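Local coordinates for putidaredoxin reductase (PDB 1Q1R), which probably uses its bound FAD to pass electrons from NADH to putidaredoxin, which in turn supplies the cytochrome P450cam monooxygenase, at residues N6-T12 against N31-G36; I86-Q91 against Y103-L108; Q385-I389 against L408-I412. One frame throughout, in Å; residues are numbered along the deposited sequence.

Contact 1: residues N6-T12 against N31-G36; sequences NVVIVGT and NIRLVG. With FAD (flavin-adenine dinucleotide), chain C.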
loop_
_atom_site.group_PDB
_atom_site.type_symbol
_atom_site.label_atom_id
_atom_site.label_comp_id
_atom_site.label_asym_id
_atom_site.label_seq_id
_atom_site.Cartn_x
_atom_site.Cartn_y
_atom_site.Cartn_z
ATOM N N ASN A 6 13.419 9.163 25.434
ATOM C CA ASN A 6 12.729 9.899 24.385
ATOM C C ASN A 6 12.727 9.083 23.099
ATOM O O ASN A 6 13.749 8.518 22.701
ATOM C CB ASN A 6 13.418 11.242 24.124
ATOM C CG ASN A 6 13.525 12.096 25.370
ATOM O OD1 ASN A 6 12.542 12.306 26.081
ATOM N ND2 ASN A 6 14.725 12.603 25.637
ATOM N N VAL A 7 11.573 9.021 22.450
ATOM C CA VAL A 7 11.461 8.284 21.205
ATOM C C VAL A 7 11.177 9.249 20.064
ATOM O O VAL A 7 10.317 10.122 20.175
ATOM C CB VAL A 7 10.336 7.222 21.278
ATOM C CG1 VAL A 7 9.023 7.873 21.683
ATOM C CG2 VAL A 7 10.192 6.525 19.935
ATOM N N VAL A 8 11.925 9.100 18.977
ATOM C CA VAL A 8 11.742 9.943 17.801
ATOM C C VAL A 8 11.246 9.074 16.650
ATOM O O VAL A 8 11.828 8.028 16.347
ATOM C CB VAL A 8 13.060 10.630 17.382
ATOM C CG1 VAL A 8 12.864 11.381 16.073
ATOM C CG2 VAL A 8 13.514 11.587 18.479
ATOM N N ILE A 9 10.163 9.508 16.020
ATOM C CA ILE A 9 9.574 8.777 14.909
ATOM C C ILE A 9 9.689 9.625 13.649
ATOM O O ILE A 9 9.157 10.728 13.590
ATOM C CB ILE A 9 8.083 8.475 15.195
ATOM C CG1 ILE A 9 7.963 7.680 16.501
ATOM C CG2 ILE A 9 7.470 7.706 14.036
ATOM C CD1 ILE A 9 6.543 7.573 17.046
ATOM N N VAL A 10 10.397 9.116 12.649
ATOM C CA VAL A 10 10.572 9.842 11.395
ATOM C C VAL A 10 9.517 9.383 10.389
ATOM O O VAL A 10 9.547 8.250 9.907
ATOM C CB VAL A 10 11.975 9.604 10.800
ATOM C CG1 VAL A 10 12.147 10.423 9.531
ATOM C CG2 VAL A 10 13.047 9.967 11.827
ATOM N N GLY A 11 8.581 10.272 10.082
ATOM C CA GLY A 11 7.529 9.934 9.147
ATOM C C GLY A 11 6.187 10.022 9.840
ATOM O O GLY A 11 5.956 9.370 10.861
ATOM N N THR A 12 5.293 10.825 9.276
ATOM C CA THR A 12 3.974 11.013 9.854
ATOM C C THR A 12 2.856 10.387 9.027
ATOM O O THR A 12 1.757 10.937 8.933
ATOM C CB THR A 12 3.680 12.508 10.058
ATOM O OG1 THR A 12 3.685 13.174 8.790
ATOM C CG2 THR A 12 4.745 13.136 10.957
ATOM N N ASN A 31 8.882 10.816 26.320
ATOM C CA ASN A 31 8.473 11.780 25.309
ATOM C C ASN A 31 8.430 11.141 23.927
ATOM O O ASN A 31 9.270 10.305 23.587
ATOM C CB ASN A 31 9.436 12.965 25.295
ATOM C CG ASN A 31 9.368 13.776 26.568
ATOM O OD1 ASN A 31 8.409 14.516 26.797
ATOM N ND2 ASN A 31 10.380 13.633 27.415
ATOM N N ILE A 32 7.443 11.545 23.136
ATOM C CA ILE A 32 7.275 11.021 21.787
ATOM C C ILE A 32 7.288 12.170 20.785
ATOM O O ILE A 32 6.481 13.093 20.873
ATOM C CB ILE A 32 5.938 10.263 21.652
ATOM C CG1 ILE A 32 5.851 9.172 22.722
ATOM C CG2 ILE A 32 5.817 9.662 20.253
ATOM C CD1 ILE A 32 4.513 8.469 22.781
ATOM N N ARG A 33 8.210 12.112 19.833
ATOM C CA ARG A 33 8.301 13.152 18.821
ATOM C C ARG A 33 8.064 12.607 17.423
ATOM O O ARG A 33 8.789 11.731 16.961
ATOM C CB ARG A 33 9.673 13.835 18.862
ATOM C CG ARG A 33 9.639 15.246 19.424
ATOM C CD ARG A 33 10.754 16.099 18.833
ATOM N NE ARG A 33 10.559 17.523 19.102
ATOM C CZ ARG A 33 10.737 18.094 20.288
ATOM N NH1 ARG A 33 11.121 17.363 21.328
ATOM N NH2 ARG A 33 10.527 19.396 20.438
ATOM N N LEU A 34 7.035 13.129 16.762
ATOM C CA LEU A 34 6.712 12.738 15.399
ATOM C C LEU A 34 7.286 13.824 14.512
ATOM O O LEU A 34 6.978 14.996 14.697
ATOM C CB LEU A 34 5.200 12.674 15.190
ATOM C CG LEU A 34 4.470 11.345 15.381
ATOM C CD1 LEU A 34 2.982 11.584 15.241
ATOM C CD2 LEU A 34 4.946 10.324 14.344
ATOM N N VAL A 35 8.127 13.441 13.560
ATOM C CA VAL A 35 8.727 14.412 12.660
ATOM C C VAL A 35 8.505 13.975 11.221
ATOM O O VAL A 35 8.878 12.869 10.841
ATOM C CB VAL A 35 10.242 14.541 12.922
ATOM C CG1 VAL A 35 10.830 15.640 12.043
ATOM C CG2 VAL A 35 10.489 14.840 14.396
ATOM N N GLY A 36 7.890 14.842 10.424
ATOM C CA GLY A 36 7.641 14.501 9.036
ATOM C C GLY A 36 7.811 15.680 8.102
ATOM O O GLY A 36 7.608 16.829 8.499
HETATM P PA FAD C . 3.856 6.858 4.075
HETATM O O1A FAD C . 4.599 7.114 2.819
HETATM O O2A FAD C . 2.381 6.988 4.064
HETATM O O5B FAD C . 4.426 7.806 5.234
HETATM C C5B FAD C . 5.820 8.117 5.340
HETATM C C4B FAD C . 5.971 9.620 5.634
HETATM O O4B FAD C . 7.330 9.898 6.128
HETATM C C3B FAD C . 5.812 10.451 4.352
HETATM O O3B FAD C . 5.126 11.671 4.664
HETATM C C2B FAD C . 7.236 10.763 3.967
HETATM O O2B FAD C . 7.294 11.979 3.214
HETATM C C1B FAD C . 7.875 10.968 5.325
HETATM N N9A FAD C . 9.364 10.969 5.306
HETATM C C8A FAD C . 10.164 10.134 4.620
HETATM N N7A FAD C . 11.441 10.471 4.845
HETATM C C5A FAD C . 11.447 11.513 5.672
HETATM C C6A FAD C . 12.460 12.285 6.245
HETATM N N6A FAD C . 13.738 12.027 5.974
HETATM N N1A FAD C . 12.128 13.307 7.073
HETATM C C2A FAD C . 10.846 13.586 7.346
HETATM N N3A FAD C . 9.860 12.858 6.802
HETATM C C4A FAD C . 10.135 11.825 5.969
HETATM N N1 FAD C . -3.419 0.048 1.532
HETATM C C2 FAD C . -4.433 -0.873 1.824
HETATM O O2 FAD C . -4.227 -1.778 2.632
HETATM N N3 FAD C . -5.685 -0.745 1.197
HETATM C C4 FAD C . -5.918 0.310 0.284
HETATM O O4 FAD C . -7.031 0.436 -0.222
HETATM C C4X FAD C . -4.898 1.231 -0.009
HETATM N N5 FAD C . -5.127 2.282 -0.847
HETATM C C5X FAD C . -4.182 3.235 -1.097
HETATM C C6 FAD C . -4.472 4.322 -1.949
HETATM C C7 FAD C . -3.502 5.322 -2.187
HETATM C C7M FAD C . -3.832 6.479 -3.149
HETATM C C8 FAD C . -2.233 5.236 -1.561
HETATM C C8M FAD C . -1.162 6.317 -1.774
HETATM C C9 FAD C . -1.945 4.152 -0.713
HETATM C C9A FAD C . -2.912 3.150 -0.479
HETATM N N10 FAD C . -2.644 2.055 0.387
HETATM C C10 FAD C . -3.650 1.096 0.623
HETATM C "C1'" FAD C . -1.305 1.910 1.034
HETATM C "C2'" FAD C . -1.360 2.358 2.497
HETATM O "O2'" FAD C . -2.003 3.635 2.570
HETATM C "C3'" FAD C . 0.053 2.443 3.102
HETATM O "O3'" FAD C . 0.715 1.184 2.923
HETATM C "C4'" FAD C . -0.016 2.783 4.597
HETATM O "O4'" FAD C . -0.683 4.035 4.772
HETATM C "C5'" FAD C . 1.380 2.873 5.238
HETATM O "O5'" FAD C . 2.107 4.034 4.804
HETATM P P FAD C . 3.452 4.449 5.598
HETATM O O1P FAD C . 3.062 5.253 6.775
HETATM O O2P FAD C . 4.238 3.217 5.829
HETATM O O3P FAD C . 4.274 5.358 4.532
#
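The N6 and N31 side chains run alongside, with the same heading. N31 ND2 donates to N6 OD1 at 2.9 Å, nearly along the axis of the N6 C=O. The bond lies close to the amide plane of N31, although the two amide planes are turned 41° apart. An alanine in place of N6 would probably leave N31 ND2 without this acceptor and its amide freer to turn.

On the other face of the sheet, V7, I9, I32 and L34 form an apolar layer. V7 CG1 sits between its own backbone N and carbonyl carbon (chi1 55°), and this turn brings it alongside I32 CG1 at 3.6 Å. I9 runs beside both I32 and L34. Its CG2 meets L34 CD2 at 3.6 Å, and its CD1 reaches I32 CG2 at 3.9 Å. Helix 14-25 packs on this layer through L23, V19 and A20.

The backbones pair as parallel strands. V7 N, R33 N, I9 N, V35 N and G11 N each donate across, and the ladder closes with G11 N to V35 O at 2.7 Å. Strands 6-10 and 31-35 with helix 14-25 make the beta-alpha-beta unit of a Rossmann-type fold.

At the C-terminal ends the strands meet FAD. G11 CA lies 3.0 Å from FAD O4B, and G36 CA lies 3.6 Å from the adenine atom FAD N3A. G11 has no side chain and a positive phi, and the ribose lies against its CA. The chemistry thus implies a backbone-bonded pair of strands, apolar on the V7, I9, I32 and L34 face, whose glycines let the adenosine part of FAD come close.

Contact 2: residues I86-Q91 against Y103-L108; sequences INRDRQ and YDRLVL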
loop_
_atom_site.group_PDB
_atom_site.type_symbol
_atom_site.label_atom_id
_atom_site.label_comp_id
_atom_site.label_asym_id
_atom_site.label_seq_id
_atom_site.Cartn_x
_atom_site.Cartn_y
_atom_site.Cartn_z
ATOM N N ILE A 86 21.115 10.771 10.332
ATOM C CA ILE A 86 21.054 10.145 11.644
ATOM C C ILE A 86 22.479 9.976 12.155
ATOM O O ILE A 86 23.359 9.546 11.415
ATOM C CB ILE A 86 20.412 8.740 11.584
ATOM C CG1 ILE A 86 19.037 8.805 10.918
ATOM C CG2 ILE A 86 20.285 8.173 12.989
ATOM C CD1 ILE A 86 18.451 7.444 10.619
ATOM N N ASN A 87 22.699 10.328 13.416
ATOM C CA ASN A 87 24.006 10.176 14.034
ATOM C C ASN A 87 23.854 9.156 15.143
ATOM O O ASN A 87 23.552 9.494 16.286
ATOM C CB ASN A 87 24.507 11.510 14.591
ATOM C CG ASN A 87 25.301 12.293 13.570
ATOM O OD1 ASN A 87 24.823 12.557 12.469
ATOM N ND2 ASN A 87 26.528 12.665 13.927
ATOM N N ARG A 88 24.051 7.897 14.774
ATOM C CA ARG A 88 23.922 6.776 15.691
ATOM C C ARG A 88 24.799 6.944 16.924
ATOM O O ARG A 88 24.383 6.635 18.041
ATOM C CB ARG A 88 24.273 5.488 14.946
ATOM C CG ARG A 88 23.399 5.264 13.716
ATOM C CD ARG A 88 23.981 4.214 12.794
ATOM N NE ARG A 88 24.237 2.959 13.491
ATOM C CZ ARG A 88 24.815 1.905 12.929
ATOM N NH1 ARG A 88 25.193 1.957 11.658
ATOM N NH2 ARG A 88 25.020 0.803 13.636
ATOM N N ASP A 89 26.008 7.450 16.709
ATOM C CA ASP A 89 26.959 7.673 17.787
ATOM C C ASP A 89 26.394 8.570 18.893
ATOM O O ASP A 89 26.286 8.144 20.042
ATOM C CB ASP A 89 28.248 8.261 17.209
ATOM C CG ASP A 89 28.000 9.498 16.366
ATOM O OD1 ASP A 89 26.929 9.587 15.727
ATOM O OD2 ASP A 89 28.886 10.377 16.327
ATOM N N ARG A 90 26.025 9.804 18.554
ATOM C CA ARG A 90 25.467 10.713 19.557
ATOM C C ARG A 90 23.989 10.447 19.818
ATOM O O ARG A 90 23.419 10.966 20.780
ATOM C CB ARG A 90 25.638 12.176 19.131
ATOM C CG ARG A 90 27.053 12.704 19.260
ATOM C CD ARG A 90 27.780 12.709 17.927
ATOM N NE ARG A 90 27.426 13.867 17.110
ATOM C CZ ARG A 90 28.048 14.206 15.984
ATOM N NH1 ARG A 90 29.058 13.471 15.536
ATOM N NH2 ARG A 90 27.674 15.285 15.312
ATOM N N GLN A 91 23.381 9.631 18.962
ATOM C CA GLN A 91 21.963 9.305 19.076
ATOM C C GLN A 91 21.133 10.559 18.824
ATOM O O GLN A 91 20.409 11.031 19.701
ATOM C CB GLN A 91 21.648 8.731 20.463
ATOM C CG GLN A 91 22.049 7.275 20.640
ATOM C CD GLN A 91 21.790 6.765 22.047
ATOM O OE1 GLN A 91 20.694 6.926 22.587
ATOM N NE2 GLN A 91 22.797 6.139 22.643
ATOM N N TYR A 103 17.658 11.086 20.807
ATOM C CA TYR A 103 16.754 9.953 20.927
ATOM C C TYR A 103 17.366 8.799 21.702
ATOM O O TYR A 103 18.582 8.605 21.705
ATOM C CB TYR A 103 16.337 9.463 19.534
ATOM C CG TYR A 103 17.445 8.818 18.718
ATOM C CD1 TYR A 103 17.872 7.514 18.983
ATOM C CD2 TYR A 103 18.057 9.507 17.673
ATOM C CE1 TYR A 103 18.881 6.914 18.225
ATOM C CE2 TYR A 103 19.065 8.917 16.907
ATOM C CZ TYR A 103 19.472 7.621 17.191
ATOM O OH TYR A 103 20.470 7.039 16.440
ATOM N N ASP A 104 16.507 8.044 22.373
ATOM C CA ASP A 104 16.930 6.867 23.115
ATOM C C ASP A 104 16.455 5.715 22.242
ATOM O O ASP A 104 17.090 4.663 22.166
ATOM C CB ASP A 104 16.253 6.816 24.486
ATOM C CG ASP A 104 16.755 7.899 25.420
ATOM O OD1 ASP A 104 17.980 7.946 25.662
ATOM O OD2 ASP A 104 15.933 8.701 25.911
ATOM N N ARG A 105 15.331 5.954 21.570
ATOM C CA ARG A 105 14.711 4.997 20.659
ATOM C C ARG A 105 14.301 5.740 19.388
ATOM O O ARG A 105 13.597 6.744 19.450
ATOM C CB ARG A 105 13.476 4.359 21.309
ATOM C CG ARG A 105 13.760 3.079 22.085
ATOM C CD ARG A 105 14.809 3.296 23.150
ATOM N NE ARG A 105 15.667 2.126 23.310
ATOM C CZ ARG A 105 15.336 1.040 23.999
ATOM N NH1 ARG A 105 14.159 0.968 24.606
ATOM N NH2 ARG A 105 16.185 0.025 24.075
ATOM N N LEU A 106 14.751 5.247 18.242
ATOM C CA LEU A 106 14.431 5.866 16.964
ATOM C C LEU A 106 13.604 4.922 16.087
ATOM O O LEU A 106 13.928 3.740 15.946
ATOM C CB LEU A 106 15.722 6.256 16.237
ATOM C CG LEU A 106 15.590 6.965 14.887
ATOM C CD1 LEU A 106 14.797 8.254 15.053
ATOM C CD2 LEU A 106 16.977 7.250 14.323
ATOM N N VAL A 107 12.530 5.452 15.508
ATOM C CA VAL A 107 11.660 4.669 14.638
ATOM C C VAL A 107 11.593 5.312 13.261
ATOM O O VAL A 107 11.194 6.469 13.124
ATOM C CB VAL A 107 10.225 4.578 15.206
ATOM C CG1 VAL A 107 9.321 3.817 14.233
ATOM C CG2 VAL A 107 10.245 3.891 16.566
ATOM N N LEU A 108 11.993 4.561 12.243
ATOM C CA LEU A 108 11.965 5.057 10.879
ATOM C C LEU A 108 10.699 4.575 10.168
ATOM O O LEU A 108 10.599 3.414 9.756
ATOM C CB LEU A 108 13.214 4.593 10.124
ATOM C CG LEU A 108 14.545 5.025 10.767
ATOM C CD1 LEU A 108 15.703 4.580 9.893
ATOM C CD2 LEU A 108 14.570 6.546 10.953
HETATM O O HOH W 1 21.789 4.852 17.539
#
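Y103 OH donates to a water at 2.8 Å, and the same water donates to R88 O at 3.2 Å. This bridge joins the turn after strand 83-87 to Y103, two residues before strand 105-108. The first strand belongs to a three-stranded antiparallel sheet, the second to the parallel sheet of the FAD-binding Rossmann-type fold.

The Y103 ring fills the space between the two segments. Its CG stands between the backbone N and the carbonyl carbon (chi1 68°), which lays one ring face against Q91. Q91 C lies over that face toward the rim, and Q91 CB makes a CH-pi contact 4.1 Å from the ring centroid. L106 CB covers the opposite face. Y103 N also donates to Q91 O at 3.0 Å, with the donor tilted 35° from the carbonyl plane.

I86 supplies the apolar part. It meets L106 and L108 tip to tip and crosses Y103 at about a right angle. V93 and I279 also pack on this layer. The guanidinium of R88 turns to other partners, a salt bridge with D276 and a bond to A258 O. I86 CG2 touches L106 CD2 at 3.7 Å, and I86 CD1 touches L108 CD2 at 4.0 Å.

Contact 3: residues Q385-I389 against L408-I412; sequences QSKQI and LKEII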
loop_
_atom_site.group_PDB
_atom_site.type_symbol
_atom_site.label_atom_id
_atom_site.label_comp_id
_atom_site.label_asym_id
_atom_site.label_seq_id
_atom_site.Cartn_x
_atom_site.Cartn_y
_atom_site.Cartn_z
ATOM N N GLN A 385 -12.518 -16.564 6.611
ATOM C CA GLN A 385 -12.217 -17.981 6.774
ATOM C C GLN A 385 -10.873 -18.322 6.142
ATOM O O GLN A 385 -10.132 -19.156 6.661
ATOM C CB GLN A 385 -13.327 -18.836 6.152
ATOM C CG GLN A 385 -14.681 -18.628 6.806
ATOM C CD GLN A 385 -15.799 -19.367 6.097
ATOM O OE1 GLN A 385 -15.968 -19.242 4.884
ATOM N NE2 GLN A 385 -16.578 -20.134 6.855
ATOM N N SER A 386 -10.555 -17.668 5.028
ATOM C CA SER A 386 -9.294 -17.920 4.337
ATOM C C SER A 386 -8.086 -17.441 5.138
ATOM O O SER A 386 -7.005 -18.019 5.034
ATOM C CB SER A 386 -9.299 -17.264 2.953
ATOM O OG SER A 386 -10.265 -17.872 2.108
ATOM N N LYS A 387 -8.264 -16.385 5.928
ATOM C CA LYS A 387 -7.171 -15.872 6.755
ATOM C C LYS A 387 -6.724 -16.977 7.695
ATOM O O LYS A 387 -5.533 -17.199 7.902
ATOM C CB LYS A 387 -7.630 -14.689 7.610
ATOM C CG LYS A 387 -7.767 -13.363 6.902
ATOM C CD LYS A 387 -8.142 -12.310 7.938
ATOM C CE LYS A 387 -8.068 -10.903 7.391
ATOM N NZ LYS A 387 -8.453 -9.917 8.443
ATOM N N GLN A 388 -7.705 -17.661 8.270
ATOM C CA GLN A 388 -7.456 -18.753 9.199
ATOM C C GLN A 388 -6.680 -19.882 8.517
ATOM O O GLN A 388 -5.740 -20.434 9.087
ATOM C CB GLN A 388 -8.794 -19.267 9.735
ATOM C CG GLN A 388 -8.692 -20.366 10.772
ATOM C CD GLN A 388 -10.056 -20.859 11.229
ATOM O OE1 GLN A 388 -10.158 -21.698 12.128
ATOM N NE2 GLN A 388 -11.115 -20.339 10.608
ATOM N N ILE A 389 -7.080 -20.222 7.296
ATOM C CA ILE A 389 -6.419 -21.286 6.540
ATOM C C ILE A 389 -4.938 -20.975 6.308
ATOM O O ILE A 389 -4.080 -21.851 6.451
ATOM C CB ILE A 389 -7.117 -21.502 5.166
ATOM C CG1 ILE A 389 -8.521 -22.067 5.383
ATOM C CG2 ILE A 389 -6.296 -22.447 4.292
ATOM C CD1 ILE A 389 -9.406 -22.028 4.149
ATOM N N LEU A 408 -17.031 -23.740 3.069
ATOM C CA LEU A 408 -15.627 -23.607 3.423
ATOM C C LEU A 408 -15.429 -23.920 4.903
ATOM O O LEU A 408 -14.413 -24.493 5.296
ATOM C CB LEU A 408 -15.146 -22.190 3.094
ATOM C CG LEU A 408 -13.644 -21.963 2.918
ATOM C CD1 LEU A 408 -13.068 -22.963 1.921
ATOM C CD2 LEU A 408 -13.411 -20.533 2.434
ATOM N N LYS A 409 -16.415 -23.560 5.718
ATOM C CA LYS A 409 -16.356 -23.814 7.153
ATOM C C LYS A 409 -16.155 -25.307 7.426
ATOM O O LYS A 409 -15.367 -25.684 8.287
ATOM C CB LYS A 409 -17.649 -23.353 7.830
ATOM C CG LYS A 409 -17.644 -23.535 9.347
ATOM C CD LYS A 409 -19.060 -23.672 9.908
ATOM C CE LYS A 409 -19.926 -22.463 9.591
ATOM N NZ LYS A 409 -21.314 -22.622 10.125
ATOM N N GLU A 410 -16.869 -26.154 6.691
ATOM C CA GLU A 410 -16.749 -27.595 6.890
ATOM C C GLU A 410 -15.437 -28.148 6.352
ATOM O O GLU A 410 -14.905 -29.119 6.889
ATOM C CB GLU A 410 -17.941 -28.327 6.267
ATOM C CG GLU A 410 -19.232 -28.144 7.065
ATOM C CD GLU A 410 -19.042 -28.408 8.567
ATOM O OE1 GLU A 410 -18.737 -29.564 8.958
ATOM O OE2 GLU A 410 -19.194 -27.447 9.362
ATOM N N ILE A 411 -14.909 -27.529 5.301
ATOM C CA ILE A 411 -13.637 -27.965 4.736
ATOM C C ILE A 411 -12.574 -27.675 5.794
ATOM O O ILE A 411 -11.661 -28.474 6.032
ATOM C CB ILE A 411 -13.309 -27.188 3.441
ATOM C CG1 ILE A 411 -14.361 -27.504 2.372
ATOM C CG2 ILE A 411 -11.915 -27.556 2.947
ATOM C CD1 ILE A 411 -14.230 -26.686 1.095
ATOM N N ILE A 412 -12.718 -26.524 6.440
ATOM C CA ILE A 412 -11.799 -26.110 7.486
ATOM C C ILE A 412 -11.930 -27.025 8.698
ATOM O O ILE A 412 -10.931 -27.457 9.272
ATOM C CB ILE A 412 -12.079 -24.652 7.901
ATOM C CG1 ILE A 412 -11.730 -23.718 6.734
ATOM C CG2 ILE A 412 -11.296 -24.302 9.163
ATOM C CD1 ILE A 412 -12.175 -22.287 6.937
HETATM O O HOH W 2 -18.723 -21.579 5.314
#
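Apolar packing between I389 and I412 forms the inner part of this contact. The two side chains meet at a slant, and I389 CG1 lies 3.9 Å from I412 CG1. I389 CD1 is equally close to the same I412 atom. I412 also sends its CD1 to the foot of Q385, 3.7 Å from Q385 CB. Its CG1 is anti to its own carbonyl carbon (chi1 -67°), and from there the extended chain carries CD1 between Q385 and I389. L408 CD1 touches I389 CD1 more loosely, at 4.4 Å. V396 covers I389 and L394 covers I412.

Contacts between polar groups and carbon come next. Q385 and L408 run alongside in opposing senses. The extended chain of Q385 carries its amide across to the start of helix 408-421. There Q385 OE1 lies 3.5 Å from L408 CB, and Q385 NE2 lies 3.5 Å from K409 CB. S386 OG approaches L408 CD2, but its hydrogen bond goes to E382 O, one turn back in its own helix. Q388 OE1 passes near I412 CG2 and makes a weak hydrogen bond to K416.

No direct hydrogen bond joins the segments. One water does so instead. It accepts from Q385 NE2 at 3.0 Å and from the backbone K409 N at 3.1 Å. This occupies an amide N-H in the first turn of the helix and tethers the end of the Q385 side chain.

The segments run nearly parallel, with axes 10.7 Å apart and 19° between their directions. S386 and L408 both touch F364, and S386 also meets V374 and V341. This is a helix pair laid against the antiparallel beta-sheet of the C-terminal reductase domain, in a protein of the glutathione reductase fold.

Overall arrangement
Contacts 1 and 2 meet in one parallel sheet, where strand 6-10 of the first lies next to strand 105-108 of the second; their centres are 11 Å apart. Strand 6-10 lies between strands 31-35 and 105-108 and bonds to both. N6 N to D104 OD2 at 2.6 Å is a probable hydrogen bond between the two contacts, as is V107 N to V8 O at 2.8 Å. Contact 1 touches FAD directly. In contact 2 the side chain of L108 stays about 7 Å from FAD. Contact 3 belongs to the C-terminal region. Its centre is 40 Å from that of contact 1 and 44 Å from that of contact 2, and the nearest atoms are about 23 Å away in both cases.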